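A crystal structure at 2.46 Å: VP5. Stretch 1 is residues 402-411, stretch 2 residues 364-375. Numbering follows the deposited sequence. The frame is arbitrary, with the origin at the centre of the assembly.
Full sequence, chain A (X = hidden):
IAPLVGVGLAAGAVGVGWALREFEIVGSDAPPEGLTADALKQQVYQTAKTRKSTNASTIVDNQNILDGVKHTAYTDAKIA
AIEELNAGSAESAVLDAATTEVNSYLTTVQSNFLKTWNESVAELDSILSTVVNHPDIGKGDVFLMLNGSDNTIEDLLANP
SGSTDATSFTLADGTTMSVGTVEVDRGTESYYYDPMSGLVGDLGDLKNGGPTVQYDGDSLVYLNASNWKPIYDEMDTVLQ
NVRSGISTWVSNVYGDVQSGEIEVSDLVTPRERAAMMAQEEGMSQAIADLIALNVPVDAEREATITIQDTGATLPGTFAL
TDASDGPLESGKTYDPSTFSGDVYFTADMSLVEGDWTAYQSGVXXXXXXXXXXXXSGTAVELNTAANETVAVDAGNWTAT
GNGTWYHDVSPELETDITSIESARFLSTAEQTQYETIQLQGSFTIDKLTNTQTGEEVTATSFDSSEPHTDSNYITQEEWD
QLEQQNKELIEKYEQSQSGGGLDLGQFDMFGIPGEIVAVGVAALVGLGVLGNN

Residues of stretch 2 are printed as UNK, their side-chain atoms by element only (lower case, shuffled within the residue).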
ATOM      1  N   ASN A 402      15.164  -6.610  27.624  1.00 52.55           N
ATOM      2  CA  ASN A 402      15.198  -8.070  27.500  1.00 52.06           C
ATOM      3  C   ASN A 402      13.958  -8.685  26.779  1.00 53.04           C
ATOM      4  O   ASN A 402      13.765  -9.905  26.820  1.00 52.24           O
ATOM      5  CB  ASN A 402      15.371  -8.686  28.890  1.00 56.44           C
ATOM      6  CG  ASN A 402      16.727  -8.431  29.531  1.00 88.90           C
ATOM      7  OD1 ASN A 402      17.746  -8.185  28.859  1.00 85.21           O
ATOM      8  ND2 ASN A 402      16.777  -8.501  30.855  1.00 82.80           N
ATOM      9  N   GLY A 403      13.175  -7.847  26.098  1.00 47.72           N
ATOM     10  CA  GLY A 403      12.009  -8.274  25.329  1.00 46.33           C
ATOM     11  C   GLY A 403      10.796  -8.728  26.117  1.00 48.49           C
ATOM     12  O   GLY A 403      10.173  -9.737  25.770  1.00 47.90           O
ATOM     13  N   THR A 404      10.434  -7.970  27.164  1.00 44.21           N
ATOM     14  CA  THR A 404       9.262  -8.234  28.007  1.00 43.99           C
ATOM     15  C   THR A 404       8.487  -6.936  28.223  1.00 46.42           C
ATOM     16  O   THR A 404       9.072  -5.852  28.161  1.00 45.76           O
ATOM     17  CB  THR A 404       9.642  -8.900  29.335  1.00 51.10           C
ATOM     18  OG1 THR A 404      10.779  -8.250  29.897  1.00 51.57           O
ATOM     19  CG2 THR A 404       9.907 -10.387  29.190  1.00 49.12           C
ATOM     20  N   TRP A 405       7.165  -7.041  28.431  1.00 42.29           N
ATOM     21  CA  TRP A 405       6.319  -5.868  28.626  1.00 41.96           C
ATOM     22  C   TRP A 405       5.538  -5.993  29.923  1.00 46.30           C
ATOM     23  O   TRP A 405       4.728  -6.907  30.073  1.00 46.09           O
ATOM     24  CB  TRP A 405       5.402  -5.651  27.415  1.00 40.05           C
ATOM     25  CG  TRP A 405       6.152  -5.108  26.238  1.00 40.00           C
ATOM     26  CD1 TRP A 405       6.314  -3.795  25.911  1.00 42.51           C
ATOM     27  CD2 TRP A 405       6.951  -5.855  25.309  1.00 39.37           C
ATOM     28  NE1 TRP A 405       7.117  -3.680  24.800  1.00 41.12           N
ATOM     29  CE2 TRP A 405       7.535  -4.928  24.420  1.00 42.50           C
ATOM     30  CE3 TRP A 405       7.199  -7.226  25.116  1.00 40.77           C
ATOM     31  CZ2 TRP A 405       8.364  -5.325  23.363  1.00 41.30           C
ATOM     32  CZ3 TRP A 405       8.038  -7.615  24.082  1.00 41.62           C
ATOM     33  CH2 TRP A 405       8.588  -6.674  23.204  1.00 41.50           C
ATOM     34  N   TYR A 406       5.813  -5.090  30.877  1.00 42.90           N
ATOM     35  CA  TYR A 406       5.171  -5.125  32.187  1.00 43.85           C
ATOM     36  C   TYR A 406       4.239  -3.935  32.419  1.00 48.31           C
ATOM     37  O   TYR A 406       4.414  -2.881  31.817  1.00 47.00           O
ATOM     38  CB  TYR A 406       6.223  -5.214  33.315  1.00 45.41           C
ATOM     39  CG  TYR A 406       7.003  -3.940  33.566  1.00 46.91           C
ATOM     40  CD1 TYR A 406       8.135  -3.635  32.810  1.00 48.10           C
ATOM     41  CD2 TYR A 406       6.652  -3.071  34.594  1.00 48.45           C
ATOM     42  CE1 TYR A 406       8.870  -2.473  33.049  1.00 49.31           C
ATOM     43  CE2 TYR A 406       7.375  -1.906  34.839  1.00 49.22           C
ATOM     44  CZ  TYR A 406       8.486  -1.612  34.064  1.00 56.71           C
ATOM     45  OH  TYR A 406       9.195  -0.457  34.290  1.00 59.20           O
ATOM     46  N   HIS A 407       3.256  -4.121  33.309  1.00 46.60           N
ATOM     47  CA  HIS A 407       2.302  -3.101  33.726  1.00 47.54           C
ATOM     48  C   HIS A 407       1.774  -3.441  35.113  1.00 53.97           C
ATOM     49  O   HIS A 407       1.332  -4.571  35.344  1.00 53.74           O
ATOM     50  CB  HIS A 407       1.146  -2.937  32.720  1.00 47.84           C
ATOM     51  CG  HIS A 407       0.124  -1.929  33.155  1.00 52.04           C
ATOM     52  ND1 HIS A 407       0.382  -0.571  33.101  1.00 53.59           N
ATOM     53  CD2 HIS A 407      -1.108  -2.119  33.676  1.00 54.77           C
ATOM     54  CE1 HIS A 407      -0.706   0.018  33.570  1.00 53.80           C
ATOM     55  NE2 HIS A 407      -1.634  -0.873  33.918  1.00 54.89           N
ATOM     56  N   ASP A 408       1.823  -2.465  36.034  1.00 52.35           N
ATOM     57  CA  ASP A 408       1.336  -2.645  37.397  1.00 54.57           C
ATOM     58  C   ASP A 408      -0.196  -2.602  37.390  1.00 60.90           C
ATOM     59  O   ASP A 408      -0.793  -1.534  37.231  1.00 60.77           O
ATOM     60  CB  ASP A 408       1.941  -1.586  38.345  1.00 57.20           C
ATOM     61  CG  ASP A 408       1.701  -1.824  39.827  1.00 68.82           C
ATOM     62  OD1 ASP A 408       1.502  -2.997  40.219  1.00 70.01           O
ATOM     63  OD2 ASP A 408       1.737  -0.841  40.597  1.00 75.31           O
ATOM     64  N   VAL A 409      -0.818  -3.781  37.519  1.00 59.19           N
ATOM     65  CA  VAL A 409      -2.271  -3.950  37.500  1.00 60.65           C
ATOM     66  C   VAL A 409      -2.822  -4.029  38.948  1.00 67.35           C
ATOM     67  O   VAL A 409      -4.013  -4.289  39.140  1.00 67.70           O
ATOM     68  CB  VAL A 409      -2.675  -5.199  36.647  1.00 64.53           C
ATOM     69  CG1 VAL A 409      -4.185  -5.293  36.468  1.00 65.36           C
ATOM     70  CG2 VAL A 409      -1.995  -5.192  35.282  1.00 62.62           C
ATOM     71  N   SER A 410      -1.972  -3.761  39.961  1.00 65.75           N
ATOM     72  CA  SER A 410      -2.370  -3.820  41.370  1.00 68.08           C
ATOM     73  C   SER A 410      -3.514  -2.828  41.726  1.00 74.74           C
ATOM     74  O   SER A 410      -4.401  -3.254  42.480  1.00 75.91           O
ATOM     75  CB  SER A 410      -1.171  -3.602  42.286  1.00 71.73           C
ATOM     76  OG  SER A 410      -0.572  -2.329  42.121  1.00 79.78           O
ATOM     77  N   PRO A 411      -3.576  -1.568  41.185  1.00 71.86           N
ATOM     78  CA  PRO A 411      -4.695  -0.680  41.548  1.00 73.20           C
ATOM     79  C   PRO A 411      -6.057  -1.212  41.107  1.00 78.57           C
ATOM     80  O   PRO A 411      -7.032  -1.038  41.837  1.00 79.91           O
ATOM     81  CB  PRO A 411      -4.361   0.625  40.822  1.00 73.89           C
ATOM     82  CG  PRO A 411      -2.875   0.561  40.591  1.00 76.98           C
ATOM     83  CD  PRO A 411      -2.647  -0.867  40.270  1.00 71.96           C
ATOM     84  N   UNK A 364       3.627 -11.046  39.621  1.00 54.29           N
ATOM     85  CA  UNK A 364       4.490 -10.619  40.724  1.00 54.80           C
ATOM     86  C   UNK A 364       4.020  -9.272  41.306  1.00 58.88           C
ATOM     87  O   UNK A 364       4.407  -8.212  40.808  1.00 57.57           O
ATOM     88  o   UNK A 364       6.998  -9.765  42.273  1.00 66.10           O
ATOM     89  c   UNK A 364       6.997 -10.644  41.380  1.00 65.68           C
ATOM     90  o   UNK A 364       7.821 -11.583  41.344  1.00 71.58           O
ATOM     91  c   UNK A 364       5.965 -10.545  40.264  1.00 55.62           C
ATOM     92  N   UNK A 365       3.195  -9.346  42.354  1.00 56.50           N
ATOM     93  CA  UNK A 365       2.641  -8.199  43.073  1.00 56.85           C
ATOM     94  C   UNK A 365       1.930  -7.169  42.216  1.00 59.48           C
ATOM     95  O   UNK A 365       2.161  -5.965  42.367  1.00 58.80           O
ATOM     96  N   UNK A 366       1.083  -7.650  41.308  1.00 55.28           N
ATOM     97  CA  UNK A 366       0.331  -6.801  40.390  1.00 54.21           C
ATOM     98  C   UNK A 366       0.993  -6.605  39.039  1.00 55.73           C
ATOM     99  O   UNK A 366       0.304  -6.287  38.066  1.00 54.84           O
ATOM    100  N   UNK A 367       2.331  -6.788  38.964  1.00 51.07           N
ATOM    101  CA  UNK A 367       3.111  -6.641  37.734  1.00 49.05           C
ATOM    102  C   UNK A 367       2.896  -7.839  36.786  1.00 52.46           C
ATOM    103  O   UNK A 367       3.496  -8.906  36.972  1.00 52.16           O
ATOM    104  c   UNK A 367       4.612  -6.459  38.039  1.00 48.30           C
ATOM    105  o   UNK A 367       5.051  -4.216  37.296  1.00 63.60           O
ATOM    106  c   UNK A 367       5.066  -5.029  38.229  1.00 68.52           C
ATOM    107  n   UNK A 367       5.524  -4.701  39.432  1.00 57.13           N
ATOM    108  N   UNK A 368       2.022  -7.653  35.775  1.00 48.22           N
ATOM    109  CA  UNK A 368       1.759  -8.660  34.741  1.00 47.31           C
ATOM    110  C   UNK A 368       2.823  -8.473  33.658  1.00 48.84           C
ATOM    111  O   UNK A 368       3.141  -7.337  33.323  1.00 47.28           O
ATOM    112  c   UNK A 368       0.126  -9.644  33.072  1.00 50.80           C
ATOM    113  c   UNK A 368      -0.719  -8.815  35.274  1.00 53.10           C
ATOM    114  c   UNK A 368       0.316  -8.606  34.172  1.00 51.59           C
ATOM    115  N   UNK A 369       3.379  -9.575  33.130  1.00 45.20           N
ATOM    116  CA  UNK A 369       4.432  -9.527  32.120  1.00 43.73           C
ATOM    117  C   UNK A 369       3.992 -10.232  30.827  1.00 46.10           C
ATOM    118  O   UNK A 369       3.425 -11.325  30.875  1.00 45.81           O
ATOM    119  o   UNK A 369       6.050  -9.405  33.904  1.00 54.84           O
ATOM    120  c   UNK A 369       5.730 -10.117  32.704  1.00 52.43           C
ATOM    121  c   UNK A 369       6.912 -10.034  31.738  1.00 48.71           C
ATOM    122  N   UNK A 370       4.255  -9.569  29.677  1.00 41.25           N
ATOM    123  CA  UNK A 370       3.993 -10.039  28.311  1.00 39.87           C
ATOM    124  C   UNK A 370       5.312 -10.383  27.633  1.00 42.27           C
ATOM    125  O   UNK A 370       6.283  -9.637  27.778  1.00 41.39           O
ATOM    126  c   UNK A 370       3.226  -8.997  27.468  1.00 39.09           C
ATOM    127  c   UNK A 370       1.247  -7.558  26.931  1.00 43.72           C
ATOM    128  c   UNK A 370       1.846  -8.518  27.940  1.00 44.30           C
ATOM    129  c   UNK A 370       0.881  -9.673  28.185  1.00 47.07           C
ATOM    130  N   UNK A 371       5.352 -11.504  26.900  1.00 38.46           N
ATOM    131  CA  UNK A 371       6.574 -11.959  26.236  1.00 37.86           C
ATOM    132  C   UNK A 371       6.645 -11.483  24.761  1.00 41.31           C
ATOM    133  O   UNK A 371       7.664 -11.707  24.100  1.00 40.69           O
ATOM    134  c   UNK A 371       6.732 -13.477  26.380  1.00 45.98           C
ATOM    135  c   UNK A 371       7.104 -13.891  27.800  1.00 43.35           C
ATOM    136  o   UNK A 371       5.520 -14.117  25.997  1.00 46.55           O
ATOM    137  N   UNK A 372       5.593 -10.790  24.273  1.00 37.54           N
ATOM    138  CA  UNK A 372       5.550 -10.194  22.934  1.00 36.55           C
ATOM    139  C   UNK A 372       4.911  -8.812  22.986  1.00 39.69           C
ATOM    140  O   UNK A 372       4.034  -8.563  23.813  1.00 39.24           O
ATOM    141  c   UNK A 372       4.811 -11.081  21.937  1.00 41.05           C
ATOM    142  o   UNK A 372       5.507 -12.292  21.688  1.00 52.54           O
ATOM    143  N   UNK A 373       5.371  -7.915  22.096  1.00 36.12           N
ATOM    144  CA  UNK A 373       4.927  -6.529  21.963  1.00 35.97           C
ATOM    145  C   UNK A 373       3.422  -6.446  21.662  1.00 40.59           C
ATOM    146  O   UNK A 373       2.973  -7.060  20.693  1.00 40.15           O
ATOM    147  c   UNK A 373       5.818  -4.324  20.974  1.00 44.61           C
ATOM    148  o   UNK A 373       7.312  -2.512  20.609  1.00 56.41           O
ATOM    149  c   UNK A 373       5.728  -5.836  20.845  1.00 36.41           C
ATOM    150  c   UNK A 373       6.989  -3.669  20.259  1.00 62.18           C
ATOM    151  o   UNK A 373       7.583  -4.301  19.355  1.00 52.46           O
ATOM    152  N   UNK A 374       2.625  -5.706  22.475  1.00 37.63           N
ATOM    153  CA  UNK A 374       1.187  -5.585  22.165  1.00 37.71           C
ATOM    154  C   UNK A 374       0.975  -4.755  20.894  1.00 40.25           C
ATOM    155  O   UNK A 374       1.823  -3.934  20.535  1.00 39.44           O
ATOM    156  c   UNK A 374       2.997  -4.910  23.665  1.00 39.46           C
ATOM    157  c   UNK A 374       0.603  -4.916  23.411  1.00 40.36           C
ATOM    158  c   UNK A 374       1.737  -4.174  24.017  1.00 44.57           C
ATOM    159  N   UNK A 375      -0.134  -4.999  20.193  1.00 36.09           N
ATOM    160  CA  UNK A 375      -0.417  -4.332  18.924  1.00 34.52           C
ATOM    161  C   UNK A 375      -0.970  -2.929  19.116  1.00 37.63           C
ATOM    162  O   UNK A 375      -1.637  -2.665  20.114  1.00 37.75           O
ATOM    163  c   UNK A 375      -1.856  -7.661  18.113  1.00 37.59           C
ATOM    164  c   UNK A 375       0.748  -8.280  17.401  1.00 37.66           C
ATOM    165  c   UNK A 375       0.350  -6.953  17.540  1.00 37.04           C
ATOM    166  c   UNK A 375      -1.377  -5.178  18.072  1.00 35.33           C
ATOM    167  c   UNK A 375      -0.949  -6.622  17.919  1.00 36.09           C
ATOM    168  c   UNK A 375      -1.475  -8.993  17.954  1.00 38.42           C
ATOM    169  o   UNK A 375       0.214 -10.606  17.448  1.00 44.38           O
ATOM    170  c   UNK A 375      -0.170  -9.298  17.602  1.00 43.74           C
TER

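Position 364 carries two side-chain carbons, the second bearing two oxygens, and none of these atoms reaches stretch 1. A carboxylate on so short a stem is Asp364, exposed at the start of a tight turn. Position 365 has no side-chain atoms, and its phi of 53° is one that glycine tolerates best: Gly365. Position 366 is also bare. A CB here would lie 2.6 Å from Ser410 CB and 2.9 Å from Asp408 OD1, and it would jam against the carbonyl oxygen of the preceding residue as well, so Gly366 is demanded both by its neighbours and by its own backbone.

Position 367 shows two carbons, the second carrying one oxygen and one nitrogen; the oxygen lies 3.3 Å from Tyr406 CD2, at the edge of the ring, where a carbonyl oxygen can meet the aromatic hydrogens. This amide is Asn367, and the oxygen is its OD1. The residue closes the type I' turn begun at Asp364: Asn367 N donates to Asp364 O at 3.1 Å, while the return bond from Asp364 N to Asn367 O, at 3.4 Å, is weak.

At position 368 one carbon carries two more, and one of these tips comes within 3.8 Å of Val409 CG2. The fork at CB identifies Val368, a branched, apolar side chain well suited to a buried strand position. Position 369 has the same fork, but one tip is oxygen; the carbon tip is 3.8 Å from Thr404 CB. This is Thr369, beta-branched like its predecessor but polar, on the sheet face it shares with Tyr406, Asn367 and Asp408.

Position 370 has four carbons forked at the second, its CB 4.0 Å from Trp405 CB; this is Leu370, on the face that also bears Val368 and His407. Position 371 again has one carbon holding an oxygen and a carbon, pointing away from stretch 1 just past the strand: Thr371, whose polar hydroxyl suits an exposed loop position. Position 372, one carbon and one oxygen, also directed away, is Ser372, a small hydroxyl side chain equally at home in a partly exposed loop.

Position 373 has three carbons in a chain, the last with two oxygens; its CB lies over the indole, 4.0 Å from the centroid of the Trp405 six-membered ring. This is Glu373, whose aliphatic stem covers the ring while its OE2 is hydrogen-bonded elsewhere in the structure. At position 374 three carbons close a ring onto the backbone nitrogen, and one of them lies 4.2 Å from the centroid of the Trp405 five-membered ring, over its face. This is Pro374, and that carbon, CD, makes a CH-pi contact. Position 375, a carbon and a six-carbon ring bearing oxygen, is Tyr375, buried but out of reach of stretch 1.

The contact is an antiparallel strand pair. Trp405 and Leu370 exchange two hydrogen bonds (Trp405 N to Leu370 O, 2.8 Å; Leu370 N to Trp405 O, 2.7 Å), as do His407 and Val368. Val409 N extends the ladder to Gly366 O at 2.8 Å, joining the turn to stretch 1. Beyond the strand, the Trp405 ring extends the contact by packing against Glu373 and Pro374.

Stretch 2 364-375: DGGNVTLTSEPY
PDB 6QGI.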